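Local coordinates for methyl-accepting chemotaxis sensory transducer (PDB 4K08), which probably senses signals in the periplasm through a PAS-like Cache domain and relays them to the chemotaxis machinery of Anaeromyxobacter dehalogenans, at residues Leu21-Gly26 with Thr128-Trp133. Residues are numbered along the deposited sequence; the frame is centred on the assembly and turned at random.
With ZN (zinc ion), chain B.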
ATOM      1  N   LEU A  21      -5.404  10.388  -5.039  1.00 40.18           N
ATOM      2  CA  LEU A  21      -4.403  10.595  -6.070  1.00 38.38           C
ATOM      3  C   LEU A  21      -4.519   9.537  -7.168  1.00 38.67           C
ATOM      4  O   LEU A  21      -4.504   9.862  -8.360  1.00 39.60           O
ATOM      5  CB  LEU A  21      -3.037  10.557  -5.376  1.00 38.34           C
ATOM      6  CG  LEU A  21      -1.674  10.234  -5.946  1.00 40.80           C
ATOM      7  CD1 LEU A  21      -0.701  10.249  -4.701  1.00 37.91           C
ATOM      8  CD2 LEU A  21      -1.568   8.947  -6.681  1.00 38.90           C
ATOM      9  N   VAL A  22      -4.652   8.269  -6.770  1.00 33.22           N
ATOM     10  CA  VAL A  22      -4.839   7.203  -7.749  1.00 35.84           C
ATOM     11  C   VAL A  22      -6.177   7.373  -8.548  1.00 43.57           C
ATOM     12  O   VAL A  22      -6.153   7.344  -9.802  1.00 37.54           O
ATOM     13  CB  VAL A  22      -4.710   5.804  -7.108  1.00 34.06           C
ATOM     14  CG1 VAL A  22      -5.140   4.728  -8.121  1.00 31.75           C
ATOM     15  CG2 VAL A  22      -3.261   5.566  -6.611  1.00 29.47           C
ATOM     16  N   GLU A  23      -7.308   7.603  -7.865  1.00 52.63           N
ATOM     17  CA  GLU A  23      -8.586   7.787  -8.584  1.00 57.41           C
ATOM     18  C   GLU A  23      -8.491   8.951  -9.550  1.00 58.58           C
ATOM     19  O   GLU A  23      -8.957   8.854 -10.669  1.00 59.53           O
ATOM     20  CB  GLU A  23      -9.783   7.985  -7.643  1.00 60.39           C
ATOM     21  CG  GLU A  23     -10.140   6.731  -6.849  1.00 63.14           C
ATOM     22  CD  GLU A  23     -11.589   6.699  -6.353  1.00 69.31           C
ATOM     23  OE1 GLU A  23     -12.256   7.763  -6.373  1.00 76.41           O
ATOM     24  OE2 GLU A  23     -12.054   5.600  -5.948  1.00 67.77           O
ATOM     25  N   HIS A  24      -7.847  10.039  -9.128  1.00 49.54           N
ATOM     26  CA  HIS A  24      -7.710  11.230  -9.975  1.00 50.06           C
ATOM     27  C   HIS A  24      -7.039  10.923 -11.305  1.00 49.28           C
ATOM     28  O   HIS A  24      -7.488  11.398 -12.358  1.00 47.70           O
ATOM     29  CB  HIS A  24      -6.911  12.337  -9.264  1.00 51.33           C
ATOM     30  CG  HIS A  24      -7.018  13.671  -9.935  1.00 53.68           C
ATOM     31  ND1 HIS A  24      -8.229  14.304 -10.144  1.00 59.06           N
ATOM     32  CD2 HIS A  24      -6.070  14.478 -10.473  1.00 51.03           C
ATOM     33  CE1 HIS A  24      -8.021  15.452 -10.760  1.00 63.12           C
ATOM     34  NE2 HIS A  24      -6.721  15.580 -10.981  1.00 58.10           N
ATOM     35  N   GLN A  25      -5.958  10.137 -11.260  1.00 50.13           N
ATOM     36  CA  GLN A  25      -5.255   9.735 -12.484  1.00 49.39           C
ATOM     37  C   GLN A  25      -6.124   8.795 -13.344  1.00 48.61           C
ATOM     38  O   GLN A  25      -6.201   8.963 -14.569  1.00 47.56           O
ATOM     39  CB  GLN A  25      -3.891   9.094 -12.162  1.00 44.52           C
ATOM     40  CG  GLN A  25      -2.879  10.070 -11.590  1.00 42.80           C
ATOM     41  CD  GLN A  25      -2.710  11.308 -12.487  1.00 52.28           C
ATOM     42  OE1 GLN A  25      -2.581  11.202 -13.716  1.00 52.90           O
ATOM     43  NE2 GLN A  25      -2.736  12.484 -11.875  1.00 56.55           N
ATOM     44  N   GLY A  26      -6.784   7.834 -12.697  1.00 41.51           N
ATOM     45  CA  GLY A  26      -7.672   6.897 -13.385  1.00 44.10           C
ATOM     46  C   GLY A  26      -8.794   7.600 -14.142  1.00 49.03           C
ATOM     47  O   GLY A  26      -9.148   7.197 -15.260  1.00 50.22           O
ATOM     48  N   THR A 128      -6.207  -0.201   0.743  1.00 38.14           N
ATOM     49  CA  THR A 128      -7.391   0.144  -0.025  1.00 44.08           C
ATOM     50  C   THR A 128      -7.192  -0.332  -1.461  1.00 43.83           C
ATOM     51  O   THR A 128      -6.111  -0.767  -1.817  1.00 41.54           O
ATOM     52  CB  THR A 128      -7.681   1.641   0.058  1.00 51.98           C
ATOM     53  OG1 THR A 128      -8.997   1.883  -0.466  1.00 63.38           O
ATOM     54  CG2 THR A 128      -6.627   2.422  -0.710  1.00 44.63           C
ATOM     55  N   GLN A 129      -8.225  -0.284  -2.291  1.00 43.98           N
ATOM     56  CA  GLN A 129      -8.067  -0.803  -3.649  1.00 42.83           C
ATOM     57  C   GLN A 129      -8.433   0.262  -4.658  1.00 40.72           C
ATOM     58  O   GLN A 129      -9.210   1.186  -4.364  1.00 41.38           O
ATOM     59  CB  GLN A 129      -8.958  -2.041  -3.883  1.00 46.23           C
ATOM     60  CG  GLN A 129     -10.420  -1.688  -3.894  1.00 48.91           C
ATOM     61  CD  GLN A 129     -11.336  -2.894  -4.067  1.00 54.61           C
ATOM     62  OE1 GLN A 129     -10.898  -4.010  -4.436  1.00 51.58           O
ATOM     63  NE2 GLN A 129     -12.626  -2.669  -3.819  1.00 56.36           N
ATOM     64  N   TYR A 130      -7.873   0.117  -5.853  1.00 41.03           N
ATOM     65  CA  TYR A 130      -8.382   0.835  -7.019  1.00 43.48           C
ATOM     66  C   TYR A 130      -8.732  -0.231  -8.058  1.00 42.86           C
ATOM     67  O   TYR A 130      -7.852  -0.780  -8.726  1.00 41.52           O
ATOM     68  CB  TYR A 130      -7.352   1.884  -7.530  1.00 38.02           C
ATOM     69  CG  TYR A 130      -7.900   2.635  -8.721  1.00 39.82           C
ATOM     70  CD1 TYR A 130      -9.072   3.401  -8.608  1.00 43.19           C
ATOM     71  CD2 TYR A 130      -7.304   2.529  -9.973  1.00 41.47           C
ATOM     72  CE1 TYR A 130      -9.621   4.069  -9.713  1.00 43.62           C
ATOM     73  CE2 TYR A 130      -7.844   3.193 -11.090  1.00 42.95           C
ATOM     74  CZ  TYR A 130      -9.001   3.960 -10.948  1.00 46.17           C
ATOM     75  OH  TYR A 130      -9.528   4.632 -12.050  1.00 48.75           O
ATOM     76  N   GLN A 131     -10.011  -0.583  -8.165  1.00 45.70           N
ATOM     77  CA  GLN A 131     -10.385  -1.797  -8.894  1.00 41.50           C
ATOM     78  C   GLN A 131     -10.088  -1.741 -10.387  1.00 41.60           C
ATOM     79  O   GLN A 131      -9.671  -2.746 -10.972  1.00 41.45           O
ATOM     80  CB  GLN A 131     -11.869  -2.139  -8.692  1.00 43.81           C
ATOM     81  CG  GLN A 131     -12.134  -2.838  -7.375  1.00 51.56           C
ATOM     82  CD  GLN A 131     -13.364  -3.723  -7.432  1.00 63.78           C
ATOM     83  OE1 GLN A 131     -14.480  -3.233  -7.614  1.00 68.38           O
ATOM     84  NE2 GLN A 131     -13.162  -5.042  -7.309  1.00 65.40           N
ATOM     85  N   PRO A 132     -10.282  -0.580 -11.021  1.00 39.83           N
ATOM     86  CA  PRO A 132     -10.076  -0.668 -12.476  1.00 41.86           C
ATOM     87  C   PRO A 132      -8.650  -1.127 -12.851  1.00 43.17           C
ATOM     88  O   PRO A 132      -8.478  -1.592 -13.974  1.00 42.00           O
ATOM     89  CB  PRO A 132     -10.352   0.772 -12.973  1.00 43.30           C
ATOM     90  CG  PRO A 132     -11.282   1.371 -11.923  1.00 44.05           C
ATOM     91  CD  PRO A 132     -10.835   0.713 -10.591  1.00 41.56           C
ATOM     92  N   TRP A 133      -7.653  -1.016 -11.958  1.00 38.52           N
ATOM     93  CA  TRP A 133      -6.301  -1.434 -12.316  1.00 38.95           C
ATOM     94  C   TRP A 133      -5.865  -2.658 -11.528  1.00 38.76           C
ATOM     95  O   TRP A 133      -4.733  -3.144 -11.691  1.00 37.84           O
ATOM     96  CB  TRP A 133      -5.288  -0.304 -12.043  1.00 38.25           C
ATOM     97  CG  TRP A 133      -5.455   0.899 -12.953  1.00 39.25           C
ATOM     98  CD1 TRP A 133      -6.155   0.959 -14.141  1.00 38.55           C
ATOM     99  CD2 TRP A 133      -4.903   2.207 -12.736  1.00 39.74           C
ATOM    100  NE1 TRP A 133      -6.077   2.241 -14.668  1.00 38.67           N
ATOM    101  CE2 TRP A 133      -5.305   3.022 -13.835  1.00 39.61           C
ATOM    102  CE3 TRP A 133      -4.104   2.773 -11.712  1.00 36.77           C
ATOM    103  CZ2 TRP A 133      -4.937   4.371 -13.950  1.00 40.46           C
ATOM    104  CZ3 TRP A 133      -3.736   4.126 -11.820  1.00 36.08           C
ATOM    105  CH2 TRP A 133      -4.176   4.920 -12.939  1.00 38.43           C
TER
HETATM  106 ZN    ZN B 200      -6.221  17.578 -11.115  1.00 55.21          ZN
HETATM  107  O   HOH W   1      -7.543  17.822 -13.160  1.00 40.50           O
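Glu23 and Tyr130 have the nearest CA atoms, 7.1 Å apart. Helix 21-26 runs almost parallel to strand 128-130, 6° between directions and 9.5 Å between axes. Past Tyr130 the chain turns into the 3-10 segment 131-133; no hydrogen bond crosses to the helix. Tyr130 CB points toward the helix, and chi1 (-179°) sets CG anti to the backbone N, 3.5 Å from Val22 CG1. The aliphatic CG of Glu23 lies 3.9 Å from Tyr130 CD1, and Tyr130 OH comes within 3.2 Å of Gly26 CA. Trp133 approaches the same turn of helix, its CZ2 3.8 Å from Gly26 CA and its CZ3 4.0 Å from Val22 CG1; its indole edge meets Gln25 CB. The phenol edge rests on the indole: Tyr130 CE2 lies 3.5 Å above the centre of one face, and Trp133 CD2 sits in the phenol plane. Pro132 CD covers one phenol face. An alanine in place of Tyr130 would probably leave Val22 CG1, Glu23 CG and Gly26 CA without the ring and hydroxyl they lie against. Arg40 adds a cation-pi contact to Trp133. A long N-terminal helix packed beside an antiparallel sheet is characteristic of the PAS-like single Cache sensor domain.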